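Local structure of putative acyl-CoA thioester hydrolase YbhC (Escherichia coli K-12, 3GRH) at residues A[103-114]-A[127-136]; A[309-320]-A[348-356]. The protein is a putative thioesterase of the outer membrane that belongs to the pectinesterase family yet neither binds pectin nor shows pectinesterase activity. All coordinates share one frame; numbering follows the deposited sequence.

Interaction 1 (A[103-114]-A[127-136]); sequences RTNKRQYIAVMP and PGGITLYGTG
T131 N donates to Q108 O at 2.8 Å, nearly straight at 175°, and I110 N to T131 O; hydrogen bonds of this kind join the backbones of 108-112 and 130-134, which run parallel and in register. R107 adds a side-chain link across the pair, its NH1 donating to T131 OG1 at 2.9 Å in a bent bond, with the acceptor tilted 29° from the guanidinium plane. The arginine leaves its backbone with CG anti to N and bends at chi3, which lays CD along the hydroxyl and one guanidinium face over G129 CA. A side chain at G129 would collide with NH2, so glycine suits this place. NH2 also donates a hydrogen bond to G202 O, and T131 OG1 hydrogen-bonds to Q204 OE1 on the next strand, so the pair spans three successive coils. Water 2 bridges K106 O, G129 O and Q108 NE2, which also donates to A99 O.

Such stacked parallel strands build the right-handed beta-helix of the pectinesterase family; here two neighbouring coils meet near one end, where helix 92-100 covers the face carrying I110 and L132. On that face L132 CD1 wedges between I110 CG2 at 3.5 Å and V112 CG2 at a tight 3.3 Å, the branched chains filling space between strand and helix.

On the other face Y133 takes chi1 65°, between its backbone N and carbonyl carbon, which swings the ring back over the neighbouring strand. A111 CA sits over the ring centre, 4.0 Å from the centroid in a CH-pi contact, and small A111 leaves room for it. Y109 lies alongside T131, CD1 against CB at 3.5 Å.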
loop_
_atom_site.group_PDB
_atom_site.type_symbol
_atom_site.label_atom_id
_atom_site.label_comp_id
_atom_site.label_asym_id
_atom_site.label_seq_id
_atom_site.Cartn_x
_atom_site.Cartn_y
_atom_site.Cartn_z
ATOM N N ARG A 103 6.979 -7.789 -25.745
ATOM C CA ARG A 103 7.978 -6.708 -25.701
ATOM C C ARG A 103 7.478 -5.443 -26.309
ATOM O O ARG A 103 8.197 -4.760 -27.033
ATOM C CB ARG A 103 9.301 -7.118 -26.330
ATOM C CG ARG A 103 9.649 -8.523 -26.057
ATOM C CD ARG A 103 10.102 -8.783 -24.665
ATOM N NE ARG A 103 10.290 -10.229 -24.489
ATOM C CZ ARG A 103 10.485 -10.846 -23.327
ATOM N NH1 ARG A 103 10.570 -10.159 -22.199
ATOM N NH2 ARG A 103 10.611 -12.176 -23.301
ATOM N N THR A 104 6.241 -5.111 -25.986
ATOM C CA THR A 104 5.612 -3.935 -26.561
ATOM C C THR A 104 5.507 -2.764 -25.586
ATOM O O THR A 104 5.433 -2.971 -24.388
ATOM C CB THR A 104 4.179 -4.230 -27.038
ATOM O OG1 THR A 104 3.644 -3.061 -27.707
ATOM C CG2 THR A 104 3.283 -4.676 -25.930
ATOM N N ASN A 105 5.504 -1.564 -26.144
ATOM C CA ASN A 105 5.322 -0.293 -25.396
ATOM C C ASN A 105 3.849 0.019 -25.153
ATOM O O ASN A 105 3.490 0.866 -24.278
ATOM C CB ASN A 105 5.898 0.898 -26.199
ATOM C CG ASN A 105 7.392 0.888 -26.291
ATOM O OD1 ASN A 105 8.086 0.301 -25.457
ATOM N ND2 ASN A 105 7.915 1.568 -27.314
ATOM N N LYS A 106 2.977 -0.679 -25.866
ATOM C CA LYS A 106 1.563 -0.451 -25.742
ATOM C C LYS A 106 1.030 -1.150 -24.522
ATOM O O LYS A 106 1.450 -2.247 -24.164
ATOM C CB LYS A 106 0.816 -0.910 -26.987
ATOM C CG LYS A 106 0.668 0.210 -28.017
ATOM C CD LYS A 106 -0.393 -0.103 -29.118
ATOM C CE LYS A 106 -1.712 -0.760 -28.551
ATOM N NZ LYS A 106 -2.720 0.334 -28.181
ATOM N N ARG A 107 0.060 -0.496 -23.892
ATOM C CA ARG A 107 -0.616 -1.095 -22.737
ATOM C C ARG A 107 -1.413 -2.335 -23.120
ATOM O O ARG A 107 -2.107 -2.352 -24.190
ATOM C CB ARG A 107 -1.576 -0.079 -22.101
ATOM C CG ARG A 107 -2.312 -0.605 -21.000
ATOM C CD ARG A 107 -3.090 0.443 -20.205
ATOM N NE ARG A 107 -2.187 1.334 -19.526
ATOM C CZ ARG A 107 -1.520 1.023 -18.397
ATOM N NH1 ARG A 107 -1.652 -0.147 -17.824
ATOM N NH2 ARG A 107 -0.653 1.875 -17.929
ATOM N N GLN A 108 -1.320 -3.390 -22.291
ATOM C CA GLN A 108 -2.072 -4.615 -22.497
ATOM C C GLN A 108 -3.023 -4.847 -21.404
ATOM O O GLN A 108 -2.714 -4.510 -20.270
ATOM C CB GLN A 108 -1.160 -5.790 -22.617
ATOM C CG GLN A 108 -0.261 -5.553 -23.733
ATOM C CD GLN A 108 0.607 -6.658 -23.970
ATOM O OE1 GLN A 108 0.228 -7.613 -24.640
ATOM N NE2 GLN A 108 1.820 -6.544 -23.487
ATOM N N TYR A 109 -4.189 -5.367 -21.764
ATOM C CA TYR A 109 -5.298 -5.554 -20.862
ATOM C C TYR A 109 -5.619 -7.025 -20.698
ATOM O O TYR A 109 -5.805 -7.721 -21.692
ATOM C CB TYR A 109 -6.521 -4.855 -21.428
ATOM C CG TYR A 109 -6.387 -3.361 -21.462
ATOM C CD1 TYR A 109 -6.847 -2.609 -20.429
ATOM C CD2 TYR A 109 -5.859 -2.727 -22.582
ATOM C CE1 TYR A 109 -6.723 -1.255 -20.450
ATOM C CE2 TYR A 109 -5.762 -1.323 -22.614
ATOM C CZ TYR A 109 -6.175 -0.638 -21.500
ATOM O OH TYR A 109 -6.166 0.748 -21.408
ATOM N N ILE A 110 -5.672 -7.465 -19.439
ATOM C CA ILE A 110 -5.930 -8.837 -19.078
ATOM C C ILE A 110 -7.186 -8.844 -18.255
ATOM O O ILE A 110 -7.240 -8.288 -17.170
ATOM C CB ILE A 110 -4.779 -9.453 -18.269
ATOM C CG1 ILE A 110 -3.518 -9.428 -19.074
ATOM C CG2 ILE A 110 -5.153 -10.924 -17.873
ATOM C CD1 ILE A 110 -2.209 -9.708 -18.261
ATOM N N ALA A 111 -8.236 -9.429 -18.798
ATOM C CA ALA A 111 -9.524 -9.581 -18.070
ATOM C C ALA A 111 -9.488 -10.856 -17.291
ATOM O O ALA A 111 -8.986 -11.850 -17.812
ATOM C CB ALA A 111 -10.715 -9.578 -19.055
ATOM N N VAL A 112 -10.014 -10.846 -16.075
ATOM C CA VAL A 112 -10.064 -12.047 -15.245
ATOM C C VAL A 112 -11.546 -12.327 -14.885
ATOM O O VAL A 112 -12.244 -11.494 -14.333
ATOM C CB VAL A 112 -9.226 -11.908 -13.962
ATOM C CG1 VAL A 112 -9.260 -13.278 -13.280
ATOM C CG2 VAL A 112 -7.776 -11.502 -14.233
ATOM N N MET A 113 -12.023 -13.513 -15.278
ATOM C CA MET A 113 -13.384 -13.932 -15.054
ATOM C C MET A 113 -13.579 -14.290 -13.595
ATOM O O MET A 113 -12.655 -14.676 -12.903
ATOM C CB MET A 113 -13.722 -15.152 -15.909
ATOM C CG MET A 113 -13.785 -14.809 -17.350
ATOM S SD MET A 113 -14.343 -16.137 -18.354
ATOM C CE MET A 113 -16.027 -16.409 -17.766
ATOM N N PRO A 114 -14.808 -14.159 -13.107
ATOM C CA PRO A 114 -15.092 -14.552 -11.737
ATOM C C PRO A 114 -14.560 -15.956 -11.407
ATOM O O PRO A 114 -14.687 -16.886 -12.210
ATOM C CB PRO A 114 -16.621 -14.492 -11.689
ATOM C CG PRO A 114 -16.945 -13.419 -12.654
ATOM C CD PRO A 114 -15.981 -13.570 -13.782
ATOM N N PRO A 127 8.627 -2.534 -20.720
ATOM C CA PRO A 127 8.421 -1.274 -21.417
ATOM C C PRO A 127 7.001 -0.770 -21.495
ATOM O O PRO A 127 6.806 0.471 -21.677
ATOM C CB PRO A 127 8.880 -1.596 -22.824
ATOM C CG PRO A 127 8.911 -3.064 -22.947
ATOM C CD PRO A 127 9.255 -3.541 -21.591
ATOM N N GLY A 128 6.035 -1.676 -21.492
ATOM C CA GLY A 128 4.645 -1.325 -21.528
ATOM C C GLY A 128 3.923 -1.652 -20.207
ATOM O O GLY A 128 4.356 -2.565 -19.433
ATOM N N GLY A 129 2.847 -0.899 -19.979
ATOM C CA GLY A 129 1.953 -1.116 -18.826
ATOM C C GLY A 129 1.037 -2.318 -18.977
ATOM O O GLY A 129 0.663 -2.708 -20.041
ATOM N N ILE A 130 0.753 -2.958 -17.856
ATOM C CA ILE A 130 -0.206 -4.025 -17.809
ATOM C C ILE A 130 -1.414 -3.588 -16.998
ATOM O O ILE A 130 -1.238 -3.049 -15.896
ATOM C CB ILE A 130 0.382 -5.244 -17.118
ATOM C CG1 ILE A 130 1.556 -5.764 -17.922
ATOM C CG2 ILE A 130 -0.692 -6.373 -17.023
ATOM C CD1 ILE A 130 1.145 -6.440 -19.163
ATOM N N THR A 131 -2.615 -3.799 -17.556
ATOM C CA THR A 131 -3.894 -3.600 -16.807
ATOM C C THR A 131 -4.522 -4.923 -16.550
ATOM O O THR A 131 -4.758 -5.673 -17.453
ATOM C CB THR A 131 -4.840 -2.702 -17.560
ATOM O OG1 THR A 131 -4.213 -1.417 -17.768
ATOM C CG2 THR A 131 -6.143 -2.511 -16.781
ATOM N N LEU A 132 -4.793 -5.241 -15.295
ATOM C CA LEU A 132 -5.458 -6.492 -14.917
ATOM C C LEU A 132 -6.758 -6.126 -14.221
ATOM O O LEU A 132 -6.738 -5.340 -13.276
ATOM C CB LEU A 132 -4.551 -7.281 -13.972
ATOM C CG LEU A 132 -5.047 -8.605 -13.493
ATOM C CD1 LEU A 132 -5.054 -9.619 -14.615
ATOM C CD2 LEU A 132 -4.177 -9.072 -12.339
ATOM N N TYR A 133 -7.869 -6.670 -14.688
ATOM C CA TYR A 133 -9.144 -6.292 -14.163
ATOM C C TYR A 133 -10.086 -7.443 -14.087
ATOM O O TYR A 133 -10.060 -8.327 -14.954
ATOM C CB TYR A 133 -9.731 -5.182 -14.994
ATOM C CG TYR A 133 -10.093 -5.473 -16.419
ATOM C CD1 TYR A 133 -11.395 -5.777 -16.803
ATOM C CD2 TYR A 133 -9.122 -5.393 -17.416
ATOM C CE1 TYR A 133 -11.679 -6.010 -18.100
ATOM C CE2 TYR A 133 -9.413 -5.670 -18.698
ATOM C CZ TYR A 133 -10.692 -5.921 -19.046
ATOM O OH TYR A 133 -11.049 -6.173 -20.344
ATOM N N GLY A 134 -10.878 -7.417 -13.036
ATOM C CA GLY A 134 -11.938 -8.400 -12.875
ATOM C C GLY A 134 -13.153 -8.052 -13.619
ATOM O O GLY A 134 -13.472 -6.851 -13.779
ATOM N N THR A 135 -13.896 -9.093 -13.966
ATOM C CA THR A 135 -15.173 -8.881 -14.707
ATOM C C THR A 135 -16.404 -9.322 -13.929
ATOM O O THR A 135 -17.536 -9.394 -14.502
ATOM C CB THR A 135 -15.102 -9.513 -16.067
ATOM O OG1 THR A 135 -15.093 -10.929 -15.919
ATOM C CG2 THR A 135 -13.908 -9.009 -16.867
ATOM N N GLY A 136 -16.248 -9.498 -12.630
ATOM C CA GLY A 136 -17.368 -9.808 -11.748
ATOM C C GLY A 136 -18.212 -8.565 -11.443
ATOM O O GLY A 136 -17.765 -7.419 -11.726
HETATM O O HOH W 1 2.147 1.124 -21.883
HETATM O O HOH W 2 2.357 -3.799 -22.179
#

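Interaction 2 (A[309-320]-A[348-356]); sequences FAPATLSNIYYG and TNGQVVIRD
T313 and N349 join the backbones where the segments pass, N349 N donating to T313 O at 2.8 Å almost in line with the carbonyl. The axes of strands 309-311 and 351-355, whose N-to-C directions differ by 145°, come no nearer than 7.2 Å, for the strands belong to different walls of the parallel beta-helix. Loop 312-320, leading from strand 307-311 to strand 321-324, packs on 348-350, the approach to strand 351-355 in the next coil. T313 OG1, beside its own N, extends the link by accepting Q351 N at 3.0 Å.

Q351, with CG anti to its N and a bend at chi2 (-92°), curls back so that OE1 takes G320 N at 2.8 Å, the donor tilted 32° from the amide plane. A leucine here would probably leave the buried G320 N without its acceptor and the loop end before strand 321-324 less firmly held. G320 and G350 suit their places, since a CB would strike Q351 O or P311 O respectively.

P311, whose side chain lies about 7 Å from those of D280, the predicted nucleophile, and R340, substrate-binding by similarity, rests CB on Q351 O. Inside the beta-helix, F309 receives V352 CG2 over one ring face, 4.3 Å from the centroid, and I354 CD1 at its edge, 3.7 Å from CE2.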
loop_
_atom_site.group_PDB
_atom_site.type_symbol
_atom_site.label_atom_id
_atom_site.label_comp_id
_atom_site.label_asym_id
_atom_site.label_seq_id
_atom_site.Cartn_x
_atom_site.Cartn_y
_atom_site.Cartn_z
ATOM N N PHE A 309 -0.787 2.591 9.233
ATOM C CA PHE A 309 0.280 3.016 8.339
ATOM C C PHE A 309 1.656 2.847 8.935
ATOM O O PHE A 309 1.901 3.241 10.088
ATOM C CB PHE A 309 0.099 4.514 8.007
ATOM C CG PHE A 309 -1.099 4.814 7.220
ATOM C CD1 PHE A 309 -1.204 4.450 5.886
ATOM C CD2 PHE A 309 -2.112 5.492 7.817
ATOM C CE1 PHE A 309 -2.379 4.675 5.207
ATOM C CE2 PHE A 309 -3.246 5.795 7.112
ATOM C CZ PHE A 309 -3.373 5.369 5.821
ATOM N N ALA A 310 2.585 2.264 8.158
ATOM C CA ALA A 310 3.986 2.105 8.569
ATOM C C ALA A 310 4.918 2.516 7.459
ATOM O O ALA A 310 5.515 1.671 6.753
ATOM C CB ALA A 310 4.230 0.636 8.929
ATOM N N PRO A 311 4.980 3.809 7.220
ATOM C CA PRO A 311 5.827 4.347 6.196
ATOM C C PRO A 311 7.336 4.224 6.572
ATOM O O PRO A 311 7.744 4.421 7.760
ATOM C CB PRO A 311 5.385 5.798 6.129
ATOM C CG PRO A 311 4.783 6.092 7.364
ATOM C CD PRO A 311 4.264 4.850 7.957
ATOM N N ALA A 312 8.117 3.987 5.538
ATOM C CA ALA A 312 9.555 3.847 5.580
ATOM C C ALA A 312 10.243 4.958 4.758
ATOM O O ALA A 312 11.324 4.776 4.176
ATOM C CB ALA A 312 10.004 2.465 5.076
ATOM N N THR A 313 9.600 6.090 4.637
ATOM C CA THR A 313 10.015 7.176 3.826
ATOM C C THR A 313 11.443 7.647 4.239
ATOM O O THR A 313 11.746 7.877 5.433
ATOM C CB THR A 313 9.082 8.322 4.049
ATOM O OG1 THR A 313 7.729 7.839 4.151
ATOM C CG2 THR A 313 9.208 9.418 2.898
ATOM N N LEU A 314 12.285 7.918 3.247
ATOM C CA LEU A 314 13.621 8.357 3.492
ATOM C C LEU A 314 13.557 9.764 4.090
ATOM O O LEU A 314 12.712 10.555 3.742
ATOM C CB LEU A 314 14.419 8.420 2.184
ATOM C CG LEU A 314 14.737 7.043 1.675
ATOM C CD1 LEU A 314 15.168 7.128 0.204
ATOM C CD2 LEU A 314 15.778 6.407 2.547
ATOM N N SER A 315 14.492 10.074 4.985
ATOM C CA SER A 315 14.372 11.345 5.731
ATOM C C SER A 315 14.606 12.570 4.873
ATOM O O SER A 315 14.114 13.659 5.221
ATOM C CB SER A 315 15.368 11.423 6.885
ATOM O OG SER A 315 15.143 10.452 7.885
ATOM N N ASN A 316 15.284 12.434 3.722
ATOM C CA ASN A 316 15.477 13.509 2.768
ATOM C C ASN A 316 14.344 13.706 1.773
ATOM O O ASN A 316 14.369 14.638 0.949
ATOM C CB ASN A 316 16.769 13.338 1.965
ATOM C CG ASN A 316 16.804 12.029 1.179
ATOM O OD1 ASN A 316 16.811 10.986 1.779
ATOM N ND2 ASN A 316 16.763 12.092 -0.177
ATOM N N ILE A 317 13.386 12.801 1.790
ATOM C CA ILE A 317 12.217 12.762 0.864
ATOM C C ILE A 317 11.023 13.275 1.620
ATOM O O ILE A 317 10.778 12.906 2.776
ATOM C CB ILE A 317 11.963 11.338 0.314
ATOM C CG1 ILE A 317 13.168 10.939 -0.536
ATOM C CG2 ILE A 317 10.601 11.190 -0.349
ATOM C CD1 ILE A 317 13.347 11.762 -1.820
ATOM N N TYR A 318 10.263 14.176 1.000
ATOM C CA TYR A 318 9.233 14.863 1.750
ATOM C C TYR A 318 7.885 14.187 1.749
ATOM O O TYR A 318 7.028 14.487 2.564
ATOM C CB TYR A 318 9.083 16.289 1.224
ATOM C CG TYR A 318 10.248 17.205 1.498
ATOM C CD1 TYR A 318 11.310 16.812 2.270
ATOM C CD2 TYR A 318 10.251 18.467 0.973
ATOM C CE1 TYR A 318 12.425 17.671 2.501
ATOM C CE2 TYR A 318 11.323 19.344 1.195
ATOM C CZ TYR A 318 12.388 18.950 1.961
ATOM O OH TYR A 318 13.457 19.847 2.161
ATOM N N TYR A 319 7.689 13.234 0.845
ATOM C CA TYR A 319 6.359 12.686 0.596
ATOM C C TYR A 319 6.381 11.239 0.707
ATOM O O TYR A 319 7.130 10.558 -0.025
ATOM C CB TYR A 319 5.805 13.128 -0.780
ATOM C CG TYR A 319 5.663 14.586 -0.857
ATOM C CD1 TYR A 319 4.674 15.180 -0.156
ATOM C CD2 TYR A 319 6.576 15.412 -1.470
ATOM C CE1 TYR A 319 4.534 16.507 -0.105
ATOM C CE2 TYR A 319 6.441 16.810 -1.377
ATOM C CZ TYR A 319 5.400 17.330 -0.682
ATOM O OH TYR A 319 5.163 18.691 -0.572
ATOM N N GLY A 320 5.568 10.736 1.685
ATOM C CA GLY A 320 5.283 9.371 1.901
ATOM C C GLY A 320 3.864 8.983 1.527
ATOM O O GLY A 320 3.565 8.949 0.363
ATOM N N THR A 348 15.695 6.853 7.715
ATOM C CA THR A 348 14.242 6.747 7.499
ATOM C C THR A 348 13.523 7.589 8.565
ATOM O O THR A 348 13.938 7.587 9.721
ATOM C CB THR A 348 13.757 5.280 7.641
ATOM O OG1 THR A 348 14.330 4.525 6.550
ATOM C CG2 THR A 348 12.252 5.180 7.630
ATOM N N ASN A 349 12.445 8.248 8.157
ATOM C CA ASN A 349 11.555 8.958 9.097
ATOM C C ASN A 349 10.184 8.973 8.445
ATOM O O ASN A 349 9.865 9.836 7.656
ATOM C CB ASN A 349 12.067 10.370 9.357
ATOM C CG ASN A 349 11.337 11.027 10.453
ATOM O OD1 ASN A 349 10.704 10.351 11.273
ATOM N ND2 ASN A 349 11.545 12.331 10.593
ATOM N N GLY A 350 9.390 7.915 8.645
ATOM C CA GLY A 350 8.229 7.764 7.825
ATOM C C GLY A 350 7.259 8.926 7.810
ATOM O O GLY A 350 6.922 9.494 8.844
ATOM N N GLN A 351 6.697 9.217 6.654
ATOM C CA GLN A 351 5.849 10.320 6.497
ATOM C C GLN A 351 4.411 9.927 6.082
ATOM O O GLN A 351 4.218 9.113 5.177
ATOM C CB GLN A 351 6.419 11.206 5.418
ATOM C CG GLN A 351 5.833 12.606 5.452
ATOM C CD GLN A 351 4.649 12.915 4.635
ATOM O OE1 GLN A 351 4.238 12.166 3.757
ATOM N NE2 GLN A 351 4.057 14.068 4.909
ATOM N N VAL A 352 3.443 10.472 6.793
ATOM C CA VAL A 352 2.025 10.223 6.480
ATOM C C VAL A 352 1.201 11.357 6.889
ATOM O O VAL A 352 1.423 11.957 7.943
ATOM C CB VAL A 352 1.512 8.938 7.051
ATOM C CG1 VAL A 352 1.750 8.862 8.450
ATOM C CG2 VAL A 352 -0.001 8.751 6.739
ATOM N N VAL A 353 0.266 11.731 6.019
ATOM C CA VAL A 353 -0.782 12.707 6.324
ATOM C C VAL A 353 -2.130 12.059 6.132
ATOM O O VAL A 353 -2.381 11.488 5.088
ATOM C CB VAL A 353 -0.664 13.938 5.426
ATOM C CG1 VAL A 353 -1.847 14.847 5.539
ATOM C CG2 VAL A 353 0.595 14.727 5.719
ATOM N N ILE A 354 -2.991 12.150 7.114
ATOM C CA ILE A 354 -4.373 11.742 7.008
ATOM C C ILE A 354 -5.229 12.968 7.068
ATOM O O ILE A 354 -5.167 13.720 8.037
ATOM C CB ILE A 354 -4.756 10.756 8.132
ATOM C CG1 ILE A 354 -3.954 9.491 8.078
ATOM C CG2 ILE A 354 -6.274 10.359 7.975
ATOM C CD1 ILE A 354 -4.199 8.587 9.330
ATOM N N ARG A 355 -5.939 13.244 5.975
ATOM C CA ARG A 355 -6.745 14.458 5.844
ATOM C C ARG A 355 -8.133 14.224 5.369
ATOM O O ARG A 355 -8.395 13.300 4.617
ATOM C CB ARG A 355 -6.083 15.516 4.972
ATOM C CG ARG A 355 -5.812 15.096 3.595
ATOM C CD ARG A 355 -5.087 16.208 2.798
ATOM N NE ARG A 355 -5.934 17.406 2.667
ATOM C CZ ARG A 355 -5.489 18.628 2.369
ATOM N NH1 ARG A 355 -4.258 18.866 2.034
ATOM N NH2 ARG A 355 -6.419 19.599 2.281
ATOM N N ASP A 356 -9.036 15.062 5.818
ATOM C CA ASP A 356 -10.374 15.055 5.313
ATOM C C ASP A 356 -11.085 13.661 5.381
ATOM O O ASP A 356 -11.904 13.311 4.510
ATOM C CB ASP A 356 -10.409 15.597 3.874
ATOM C CG ASP A 356 -9.687 16.925 3.722
ATOM O OD1 ASP A 356 -10.004 17.870 4.482
ATOM O OD2 ASP A 356 -8.780 17.032 2.812
HETATM O O HOH W 3 12.743 13.882 8.101
#

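Both interactions touch the wall of the beta-helix that contains strands 130-134 and 351-355, but on opposite sides of the chain's centre, with nearest atoms about 20 Å apart. Interaction 1 joins two neighbouring strands within that wall, so regular backbone bonding does most of the work; it is partly buried, with exposed loop residues at its ends. Interaction 2 is buried and runs between walls: few backbone bonds, polar side chains of T313 and Q351 standing in for strand pairing at the corner, and an aromatic-aliphatic interior behind them. Interaction 1 is remote from the annotated sites, whereas 309-320 passes close to the predicted nucleophile.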